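PDB 6QDI: PA14 domain-containing protein from Clostridium clariflavum, which probably senses plant biomass outside the cell, its tandem calcium-binding PA14 domains recognising sugars as the sensory part of an RsgI-type anti-sigma factor. Local coordinates for residues 52-57 and 137-142; 75-80 and 103-108; 231-236 and 245-250. All coordinates share one frame; numbering follows the deposited sequence. Where two conformers were deposited one is given.

Interaction 1. Residues 52-57 and 137-142; sequences KIRPLY and CLYPAE
Lys52 and Tyr139 form a hydrogen-bonded pair in the short antiparallel ladder that joins strand 44-53 to strand 138-140 in the first of the two PA14 beta sandwiches. Lys52 N gives its hydrogen to Tyr139 O at 2.8 Å, and Tyr139 N returns the bond to Lys52 O. The next two, Ile53 and Leu138, are a non-hydrogen-bonded pair, joined by no N-H...O bond to each other; here the alpha hydrogen of Ile53 points at Cys137 O, with Ile53 CA 3.2 Å from that oxygen. Since Arg54 N also donates to Cys137 O at 2.9 Å, this one carbonyl is approached by two successive residues, Ile53 and Arg54, of the other segment.

The tight part is the inner face. Ile53 and Leu138 lie side by side and point the same way, Ile53 CG1 4.0 Å from Leu138 CD2. Trp123 from strand 117-125 and Phe63 from strand 59-68 pack on Ile53, which thus faces the second sheet of the sandwich, while Leu138 packs on Val133. At the edge, where the packing passes to the solvent side, Cys137 SG meets CD1 of the exposed Leu56 at 3.5 Å.

The other face, with Lys52 and Tyr139, is looser and partly open to solvent; Arg54 joins them from the loop beyond the strand. Lys52 leads away from the ladder to Asp105. Arg54 runs extended until chi3 (64°) turns NE toward Tyr139, and in this conformer, one of two modelled, NE donates to Tyr139 OH at 2.9 Å. The guanidinium and ring planes are 77° apart, and the hydroxyl sits 18° out of the guanidinium plane. Arg54 CB closes on the ring's edge at Tyr139 CE1. A little further along that rim, Lys52 O lies in the plane of the ring, 3.8 Å from Tyr139 CD1.

Interaction 2. Residues 75-80 and 103-108; sequences IDNKLI and LYDIKL
Asn77 and Asp105 each carry CG anti to the carbonyl carbon and beside the backbone N (chi1 -54° and -69°), and from these positions the amide of one meets the carboxylate of the other. Asn77 ND2 donates to Asp105 OD2 at 2.9 Å. The oxygen uses its anti lone pair, the one away from OD1, and lies close to the plane of the Asn77 amide, although the two flat groups are turned 63° against each other.

Asn77 can reach across because Ile75 to Lys78 is a type I' turn, the tight two-residue connection of a beta hairpin between strands 71-75 and 78-83. Asp76 and Asn77 fill its two central positions with positive phi, a conformation that aspartate and asparagine tolerate well. The turn sits beside strand 104-113, and Asp76 N donates to Asp105 O at 2.8 Å.

On the buried side Ile75 and Ile106 run alongside each other, their CD1 atoms 3.7 Å apart, and Ile75 goes on to touch Ile96 and Leu98. Tyr104 offers an edge to the turn: Asp76 OD1 lies in the plane of the ring, 3.5 Å from Tyr104 CD1, with the carboxylate steeply inclined to it.

Waters bridge the polar atoms of the turn and the strand. One molecule donates to Asp76 OD1 at 2.7 Å and accepts from Asp105 N at 2.9 Å. A second takes the hydrogen of Asn77 N at 2.8 Å and reaches Asp105 O weakly.

Both carboxylate oxygens of Asp105 are engaged, OD2 by Asn77 and OD1 by Lys52, which comes from strand 44-53. Such support would favour its charged form and probably offsets the nearby like charge of Asp76.

Interaction 3. Residues 231-236 and 245-250; sequences QLLIDK and AKTEAI
Ile234 and Ala245 make the closest touch, Ile234 CG2 against Ala245 CB at 3.6 Å, while Ile234 CD1 lies near Ala245 O, 3.8 Å away. Leu233 works the other end: its CD1 lies 3.9 Å from Thr247 CG2 and meets Ile250 CD1 tip to tip at 3.9 Å. No hydrogen bond joins the two segments directly. Instead one water donates both ways, to Leu233 O at 2.9 Å and to Lys246 O at 2.7 Å.

One step out, Thr247 is fixed by its hydroxyl. With chi1 at 67°, OG1 stands between the backbone N and the carbonyl carbon, donates to Glu248 O at 2.8 Å and accepts from Phe216 N. That leaves CG2 turned to Leu233. Val218 of strand 212-220 also touches Ile234.

Residues 233-236 and 245-250 run nearly antiparallel, 175° apart end to end, yet each is bonded to a different sheet: 231-240 to strand 223-228, and 242-252 to strand 212-220. Leu233 and Ile234 both stand opposite Leu226, a classic beta bulge, and both direct their side chains toward 245-250, bridging the two sheets of the second PA14 beta sandwich.

Interactions 1 and 2 are neighbours in one sheet of the first PA14 domain, their centres about 10 Å apart, because strands 44-53 and 104-113 run side by side. Lys52 NZ of interaction 1 meets Asp105 OD1 of interaction 2 at 2.7 Å in a salt bridge. Ile53 N probably bonds to Tyr104 O, and Tyr139 CE1 packs on Leu103 CD2 at 3.6 Å. Interaction 3 stands apart in the second domain, across the chain's centre, its own centre about 49 Å from that of interaction 1 and about 43 Å from that of interaction 2. It alone comes moderately near a metal site: the Lys236 side chain is about 13 Å from a bound calcium ion.

Interaction 1. Residues 52-57 and 137-142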
loop_
_atom_site.group_PDB
_atom_site.type_symbol
_atom_site.label_atom_id
_atom_site.label_comp_id
_atom_site.label_asym_id
_atom_site.label_seq_id
_atom_site.Cartn_x
_atom_site.Cartn_y
_atom_site.Cartn_z
ATOM N N LYS A 52 6.426 -6.141 20.436
ATOM C CA LYS A 52 5.939 -6.716 21.697
ATOM C C LYS A 52 5.468 -5.620 22.622
ATOM O O LYS A 52 5.944 -4.482 22.526
ATOM C CB LYS A 52 7.032 -7.489 22.398
ATOM C CG LYS A 52 7.699 -8.537 21.557
ATOM C CD LYS A 52 6.866 -9.774 21.386
ATOM C CE LYS A 52 7.763 -10.943 20.908
ATOM N NZ LYS A 52 6.987 -12.182 20.721
ATOM N N ILE A 53 4.532 -5.994 23.481
ATOM C CA ILE A 53 3.994 -5.109 24.525
ATOM C C ILE A 53 4.135 -5.794 25.881
ATOM O O ILE A 53 3.898 -6.998 25.983
ATOM C CB ILE A 53 2.539 -4.685 24.225
ATOM C CG1 ILE A 53 2.031 -3.664 25.233
ATOM C CG2 ILE A 53 1.618 -5.867 24.159
ATOM C CD1 ILE A 53 0.717 -3.032 24.817
ATOM N N ARG A 54 4.529 -4.999 26.884
ATOM C CA ARG A 54 4.797 -5.489 28.244
ATOM C C ARG A 54 3.914 -4.752 29.239
ATOM O O ARG A 54 4.236 -3.628 29.606
ATOM C CB ARG A 54 6.265 -5.258 28.631
ATOM C CG ARG A 54 6.582 -5.627 30.077
ATOM C CD ARG A 54 8.043 -5.404 30.401
ATOM N NE ARG A 54 8.443 -4.009 30.319
ATOM C CZ ARG A 54 7.803 -2.990 30.882
ATOM N NH1 ARG A 54 6.618 -3.159 31.479
ATOM N NH2 ARG A 54 8.309 -1.772 30.759
ATOM N N PRO A 55 2.823 -5.368 29.715
ATOM C CA PRO A 55 2.026 -4.705 30.736
ATOM C C PRO A 55 2.698 -4.773 32.099
ATOM O O PRO A 55 3.463 -5.696 32.369
ATOM C CB PRO A 55 0.745 -5.529 30.780
ATOM C CG PRO A 55 1.192 -6.890 30.350
ATOM C CD PRO A 55 2.271 -6.673 29.337
ATOM N N LEU A 56 2.359 -3.817 32.946
ATOM C CA LEU A 56 2.926 -3.751 34.274
ATOM C C LEU A 56 2.155 -4.631 35.262
ATOM O O LEU A 56 2.722 -4.980 36.299
ATOM C CB LEU A 56 2.948 -2.297 34.805
ATOM C CG LEU A 56 4.107 -1.399 34.389
ATOM C CD1 LEU A 56 4.155 -1.205 32.893
ATOM C CD2 LEU A 56 4.045 -0.059 35.095
ATOM N N TYR A 57 0.879 -4.924 35.019
ATOM C CA TYR A 57 0.001 -5.591 35.986
ATOM C C TYR A 57 -0.660 -6.835 35.429
ATOM O O TYR A 57 -0.841 -6.951 34.201
ATOM C CB TYR A 57 -1.081 -4.616 36.470
ATOM C CG TYR A 57 -0.510 -3.268 36.925
ATOM C CD1 TYR A 57 0.115 -3.135 38.146
ATOM C CD2 TYR A 57 -0.601 -2.132 36.104
ATOM C CE1 TYR A 57 0.650 -1.911 38.556
ATOM C CE2 TYR A 57 -0.073 -0.909 36.493
ATOM C CZ TYR A 57 0.545 -0.796 37.709
ATOM O OH TYR A 57 1.056 0.418 38.111
ATOM N N CYS A 137 6.978 0.399 27.305
ATOM C CA CYS A 137 6.260 -0.862 27.305
ATOM C C CYS A 137 6.172 -1.501 25.891
ATOM O O CYS A 137 5.483 -2.507 25.725
ATOM C CB CYS A 137 4.861 -0.669 27.849
ATOM S SG CYS A 137 4.842 -0.200 29.578
ATOM N N LEU A 138 6.855 -0.906 24.912
ATOM C CA LEU A 138 6.781 -1.359 23.523
ATOM C C LEU A 138 8.180 -1.697 23.033
ATOM O O LEU A 138 9.094 -0.884 23.198
ATOM C CB LEU A 138 6.150 -0.260 22.672
ATOM C CG LEU A 138 4.710 0.123 23.031
ATOM C CD1 LEU A 138 4.263 1.358 22.260
ATOM C CD2 LEU A 138 3.730 -1.037 22.797
ATOM N N TYR A 139 8.315 -2.828 22.329
ATOM C CA TYR A 139 9.613 -3.299 21.820
ATOM C C TYR A 139 9.443 -3.583 20.328
ATOM O O TYR A 139 8.497 -4.287 19.949
ATOM C CB TYR A 139 10.018 -4.590 22.503
ATOM C CG TYR A 139 10.130 -4.465 24.006
ATOM C CD1 TYR A 139 8.988 -4.457 24.812
ATOM C CD2 TYR A 139 11.351 -4.353 24.616
ATOM C CE1 TYR A 139 9.071 -4.330 26.180
ATOM C CE2 TYR A 139 11.457 -4.243 26.006
ATOM C CZ TYR A 139 10.317 -4.236 26.779
ATOM O OH TYR A 139 10.432 -4.093 28.148
ATOM N N PRO A 140 10.329 -3.060 19.494
ATOM C CA PRO A 140 10.063 -3.151 18.053
ATOM C C PRO A 140 10.455 -4.494 17.437
ATOM O O PRO A 140 11.490 -5.065 17.818
ATOM C CB PRO A 140 10.900 -2.002 17.462
ATOM C CG PRO A 140 12.024 -1.871 18.445
ATOM C CD PRO A 140 11.425 -2.131 19.797
ATOM N N ALA A 141 9.645 -4.999 16.509
ATOM C CA ALA A 141 10.028 -6.166 15.725
ATOM C C ALA A 141 11.232 -5.845 14.839
ATOM O O ALA A 141 11.516 -4.703 14.540
ATOM C CB ALA A 141 8.848 -6.638 14.880
ATOM N N GLU A 142 11.945 -6.915 14.425
ATOM C CA GLU A 142 12.988 -6.825 13.393
ATOM C C GLU A 142 12.343 -6.489 12.061
ATOM O O GLU A 142 11.193 -6.903 11.826
ATOM C CB GLU A 142 13.673 -8.187 13.218
ATOM C CG GLU A 142 14.249 -8.819 14.478
ATOM C CD GLU A 142 15.285 -7.945 15.120
ATOM O OE1 GLU A 142 16.191 -7.529 14.373
ATOM O OE2 GLU A 142 15.202 -7.687 16.235
#

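Interaction 2. Residues 75-80 and 103-108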
loop_
_atom_site.group_PDB
_atom_site.type_symbol
_atom_site.label_atom_id
_atom_site.label_comp_id
_atom_site.label_asym_id
_atom_site.label_seq_id
_atom_site.Cartn_x
_atom_site.Cartn_y
_atom_site.Cartn_z
ATOM N N ILE A 75 -3.592 -8.330 20.061
ATOM C CA ILE A 75 -2.748 -8.405 21.254
ATOM C C ILE A 75 -2.667 -9.888 21.593
ATOM O O ILE A 75 -3.686 -10.550 21.631
ATOM C CB ILE A 75 -3.341 -7.627 22.457
ATOM C CG1 ILE A 75 -3.524 -6.129 22.154
ATOM C CG2 ILE A 75 -2.475 -7.856 23.694
ATOM C CD1 ILE A 75 -2.236 -5.366 22.009
ATOM N N ASP A 76 -1.467 -10.403 21.813
ATOM C CA ASP A 76 -1.273 -11.819 22.103
ATOM C C ASP A 76 -1.881 -12.694 21.014
ATOM O O ASP A 76 -2.453 -13.766 21.274
ATOM C CB ASP A 76 -1.868 -12.191 23.467
ATOM C CG ASP A 76 -1.460 -13.590 23.936
ATOM O OD1 ASP A 76 -0.324 -14.008 23.640
ATOM O OD2 ASP A 76 -2.270 -14.236 24.597
ATOM N N ASN A 77 -1.803 -12.219 19.778
ATOM C CA ASN A 77 -2.332 -12.901 18.611
ATOM C C ASN A 77 -3.846 -13.064 18.613
ATOM O O ASN A 77 -4.402 -13.821 17.791
ATOM C CB ASN A 77 -1.573 -14.198 18.348
ATOM C CG ASN A 77 -0.080 -13.937 18.242
ATOM O OD1 ASN A 77 0.373 -13.292 17.319
ATOM N ND2 ASN A 77 0.689 -14.383 19.255
ATOM N N LYS A 78 -4.556 -12.278 19.422
ATOM C CA LYS A 78 -5.986 -12.267 19.422
ATOM C C LYS A 78 -6.422 -10.933 18.802
ATOM O O LYS A 78 -5.985 -9.854 19.265
ATOM C CB LYS A 78 -6.547 -12.404 20.820
ATOM C CG LYS A 78 -8.067 -12.431 20.835
ATOM C CD LYS A 78 -8.681 -12.726 22.212
ATOM C CE LYS A 78 -8.703 -14.197 22.575
ATOM N NZ LYS A 78 -9.549 -15.075 21.696
ATOM N N LEU A 79 -7.303 -10.974 17.794
ATOM C CA LEU A 79 -7.829 -9.755 17.172
ATOM C C LEU A 79 -8.893 -9.188 18.094
ATOM O O LEU A 79 -10.000 -9.700 18.162
ATOM C CB LEU A 79 -8.394 -10.117 15.802
ATOM C CG LEU A 79 -8.986 -9.004 14.960
ATOM C CD1 LEU A 79 -8.005 -7.851 14.736
ATOM C CD2 LEU A 79 -9.468 -9.560 13.620
ATOM N N ILE A 80 -8.574 -8.101 18.785
ATOM C CA ILE A 80 -9.479 -7.541 19.793
ATOM C C ILE A 80 -10.188 -6.282 19.324
ATOM O O ILE A 80 -11.175 -5.923 19.915
ATOM C CB ILE A 80 -8.786 -7.296 21.144
ATOM C CG1 ILE A 80 -7.665 -6.262 21.066
ATOM C CG2 ILE A 80 -8.324 -8.614 21.740
ATOM C CD1 ILE A 80 -7.192 -5.785 22.423
ATOM N N LEU A 103 5.948 -10.519 27.982
ATOM C CA LEU A 103 5.964 -9.919 26.653
ATOM C C LEU A 103 4.917 -10.575 25.777
ATOM O O LEU A 103 4.893 -11.811 25.642
ATOM C CB LEU A 103 7.311 -10.115 25.972
ATOM C CG LEU A 103 8.450 -9.319 26.559
ATOM C CD1 LEU A 103 9.791 -9.858 26.068
ATOM C CD2 LEU A 103 8.290 -7.857 26.201
ATOM N N TYR A 104 4.102 -9.764 25.137
ATOM C CA TYR A 104 3.071 -10.232 24.244
ATOM C C TYR A 104 3.254 -9.654 22.860
ATOM O O TYR A 104 3.664 -8.520 22.699
ATOM C CB TYR A 104 1.711 -9.818 24.742
ATOM C CG TYR A 104 1.331 -10.454 26.061
ATOM C CD1 TYR A 104 0.723 -11.716 26.091
ATOM C CD2 TYR A 104 1.528 -9.811 27.269
ATOM C CE1 TYR A 104 0.355 -12.328 27.274
ATOM C CE2 TYR A 104 1.145 -10.405 28.465
ATOM C CZ TYR A 104 0.553 -11.663 28.463
ATOM O OH TYR A 104 0.184 -12.256 29.661
ATOM N N ASP A 105 2.909 -10.431 21.841
ATOM C CA ASP A 105 2.868 -9.898 20.506
ATOM C C ASP A 105 1.835 -8.771 20.413
ATOM O O ASP A 105 0.772 -8.835 21.039
ATOM C CB ASP A 105 2.498 -10.989 19.532
ATOM C CG ASP A 105 3.602 -12.019 19.392
ATOM O OD1 ASP A 105 4.774 -11.603 19.276
ATOM O OD2 ASP A 105 3.293 -13.189 19.357
ATOM N N ILE A 106 2.153 -7.785 19.590
ATOM C CA ILE A 106 1.222 -6.728 19.244
ATOM C C ILE A 106 1.388 -6.507 17.738
ATOM O O ILE A 106 2.503 -6.406 17.225
ATOM C CB ILE A 106 1.409 -5.418 20.067
ATOM C CG1 ILE A 106 0.454 -4.333 19.577
ATOM C CG2 ILE A 106 2.850 -4.951 20.062
ATOM C CD1 ILE A 106 0.347 -3.179 20.551
ATOM N N LYS A 107 0.246 -6.377 17.054
ATOM C CA LYS A 107 0.192 -5.990 15.641
ATOM C C LYS A 107 -0.950 -5.028 15.471
ATOM O O LYS A 107 -2.077 -5.324 15.930
ATOM C CB LYS A 107 0.011 -7.227 14.752
ATOM C CG LYS A 107 -0.122 -6.874 13.279
ATOM C CD LYS A 107 -0.097 -8.085 12.351
ATOM C CE LYS A 107 -1.132 -9.129 12.640
ATOM N NZ LYS A 107 -1.066 -10.243 11.654
ATOM N N LEU A 108 -0.713 -3.889 14.849
ATOM C CA LEU A 108 -1.754 -2.910 14.610
ATOM C C LEU A 108 -1.639 -2.527 13.137
ATOM O O LEU A 108 -0.600 -2.033 12.710
ATOM C CB LEU A 108 -1.596 -1.698 15.514
ATOM C CG LEU A 108 -2.807 -0.728 15.596
ATOM C CD1 LEU A 108 -2.693 0.163 16.819
ATOM C CD2 LEU A 108 -3.008 0.165 14.404
HETATM O O HOH W 1 1.960 -13.107 22.510
HETATM O O HOH W 2 -0.683 -9.903 18.576
HETATM O O HOH W 3 2.799 -13.182 16.244
#

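Interaction 3. Residues 231-236 and 245-250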
loop_
_atom_site.group_PDB
_atom_site.type_symbol
_atom_site.label_atom_id
_atom_site.label_comp_id
_atom_site.label_asym_id
_atom_site.label_seq_id
_atom_site.Cartn_x
_atom_site.Cartn_y
_atom_site.Cartn_z
ATOM N N GLN A 231 1.321 -3.732 -29.843
ATOM C CA GLN A 231 0.178 -4.638 -30.028
ATOM C C GLN A 231 -0.715 -4.528 -28.813
ATOM O O GLN A 231 -0.222 -4.547 -27.660
ATOM C CB GLN A 231 0.678 -6.075 -30.154
ATOM C CG GLN A 231 1.575 -6.312 -31.355
ATOM C CD GLN A 231 0.852 -6.169 -32.677
ATOM O OE1 GLN A 231 -0.334 -6.479 -32.807
ATOM N NE2 GLN A 231 1.572 -5.689 -33.676
ATOM N N LEU A 232 -2.018 -4.379 -29.044
ATOM C CA LEU A 232 -2.957 -4.226 -27.950
ATOM C C LEU A 232 -3.315 -5.620 -27.435
ATOM O O LEU A 232 -4.071 -6.370 -28.053
ATOM C CB LEU A 232 -4.175 -3.488 -28.442
ATOM C CG LEU A 232 -5.303 -3.289 -27.430
ATOM C CD1 LEU A 232 -4.854 -2.497 -26.221
ATOM C CD2 LEU A 232 -6.435 -2.585 -28.156
ATOM N N LEU A 233 -2.693 -6.016 -26.332
ATOM C CA LEU A 233 -2.822 -7.367 -25.822
ATOM C C LEU A 233 -3.922 -7.521 -24.795
ATOM O O LEU A 233 -4.429 -8.618 -24.621
ATOM C CB LEU A 233 -1.523 -7.930 -25.265
ATOM C CG LEU A 233 -0.373 -7.985 -26.255
ATOM C CD1 LEU A 233 0.806 -8.707 -25.602
ATOM C CD2 LEU A 233 -0.752 -8.636 -27.603
ATOM N N ILE A 234 -4.271 -6.440 -24.107
ATOM C CA ILE A 234 -5.379 -6.413 -23.149
ATOM C C ILE A 234 -6.179 -5.182 -23.456
ATOM O O ILE A 234 -5.647 -4.072 -23.387
ATOM C CB ILE A 234 -4.889 -6.390 -21.676
ATOM C CG1 ILE A 234 -4.109 -7.642 -21.321
ATOM C CG2 ILE A 234 -6.095 -6.160 -20.758
ATOM C CD1 ILE A 234 -3.431 -7.647 -19.979
ATOM N N ASP A 235 -7.436 -5.387 -23.875
ATOM C CA ASP A 235 -8.328 -4.298 -24.278
ATOM C C ASP A 235 -9.521 -4.273 -23.358
ATOM O O ASP A 235 -10.549 -4.892 -23.667
ATOM C CB ASP A 235 -8.736 -4.484 -25.753
ATOM C CG ASP A 235 -9.583 -3.332 -26.310
ATOM O OD1 ASP A 235 -9.772 -2.333 -25.629
ATOM O OD2 ASP A 235 -10.071 -3.438 -27.463
ATOM N N LYS A 236 -9.380 -3.592 -22.229
ATOM C CA LYS A 236 -10.397 -3.609 -21.173
ATOM C C LYS A 236 -10.771 -2.179 -20.765
ATOM O O LYS A 236 -11.159 -1.932 -19.633
ATOM C CB LYS A 236 -9.931 -4.474 -19.994
ATOM C CG LYS A 236 -9.827 -5.932 -20.313
ATOM C CD LYS A 236 -11.171 -6.584 -20.546
ATOM C CE LYS A 236 -10.972 -8.016 -20.996
ATOM N NZ LYS A 236 -12.229 -8.778 -21.104
ATOM N N ALA A 245 -6.837 -9.343 -16.098
ATOM C CA ALA A 245 -6.666 -9.872 -17.444
ATOM C C ALA A 245 -5.197 -10.231 -17.607
ATOM O O ALA A 245 -4.324 -9.692 -16.907
ATOM C CB ALA A 245 -7.072 -8.834 -18.487
ATOM N N LYS A 246 -4.903 -11.096 -18.557
ATOM C CA LYS A 246 -3.537 -11.516 -18.800
ATOM C C LYS A 246 -3.250 -11.642 -20.281
ATOM O O LYS A 246 -4.160 -11.841 -21.104
ATOM C CB LYS A 246 -3.227 -12.801 -18.091
ATOM C CG LYS A 246 -4.002 -14.031 -18.555
ATOM C CD LYS A 246 -3.677 -15.266 -17.702
ATOM C CE LYS A 246 -4.498 -16.512 -18.014
ATOM N NZ LYS A 246 -4.822 -16.730 -19.443
ATOM N N THR A 247 -1.960 -11.541 -20.587
ATOM C CA THR A 247 -1.491 -11.835 -21.939
ATOM C C THR A 247 -1.380 -13.350 -22.127
ATOM O O THR A 247 -1.359 -14.109 -21.165
ATOM C CB THR A 247 -0.133 -11.166 -22.235
ATOM O OG1 THR A 247 0.895 -11.733 -21.424
ATOM C CG2 THR A 247 -0.199 -9.665 -21.987
ATOM N N GLU A 248 -1.203 -13.752 -23.373
ATOM C CA GLU A 248 -0.654 -15.060 -23.667
ATOM C C GLU A 248 0.815 -15.089 -23.235
ATOM O O GLU A 248 1.424 -14.058 -22.959
ATOM C CB GLU A 248 -0.767 -15.359 -25.167
ATOM C CG GLU A 248 -2.187 -15.344 -25.668
ATOM C CD GLU A 248 -3.012 -16.346 -24.933
ATOM O OE1 GLU A 248 -2.670 -17.547 -24.985
ATOM O OE2 GLU A 248 -3.993 -15.943 -24.276
ATOM N N ALA A 249 1.397 -16.278 -23.165
ATOM C CA ALA A 249 2.836 -16.401 -22.944
ATOM C C ALA A 249 3.614 -15.835 -24.120
ATOM O O ALA A 249 3.214 -16.017 -25.302
ATOM C CB ALA A 249 3.223 -17.842 -22.715
ATOM N N ILE A 250 4.711 -15.147 -23.819
ATOM C CA ILE A 250 5.539 -14.515 -24.813
ATOM C C ILE A 250 6.979 -14.932 -24.517
ATOM O O ILE A 250 7.449 -14.805 -23.382
ATOM C CB ILE A 250 5.417 -12.979 -24.751
ATOM C CG1 ILE A 250 3.952 -12.527 -24.893
ATOM C CG2 ILE A 250 6.307 -12.375 -25.834
ATOM C CD1 ILE A 250 3.725 -11.072 -24.553
HETATM O O HOH W 4 -5.731 -10.505 -22.921
#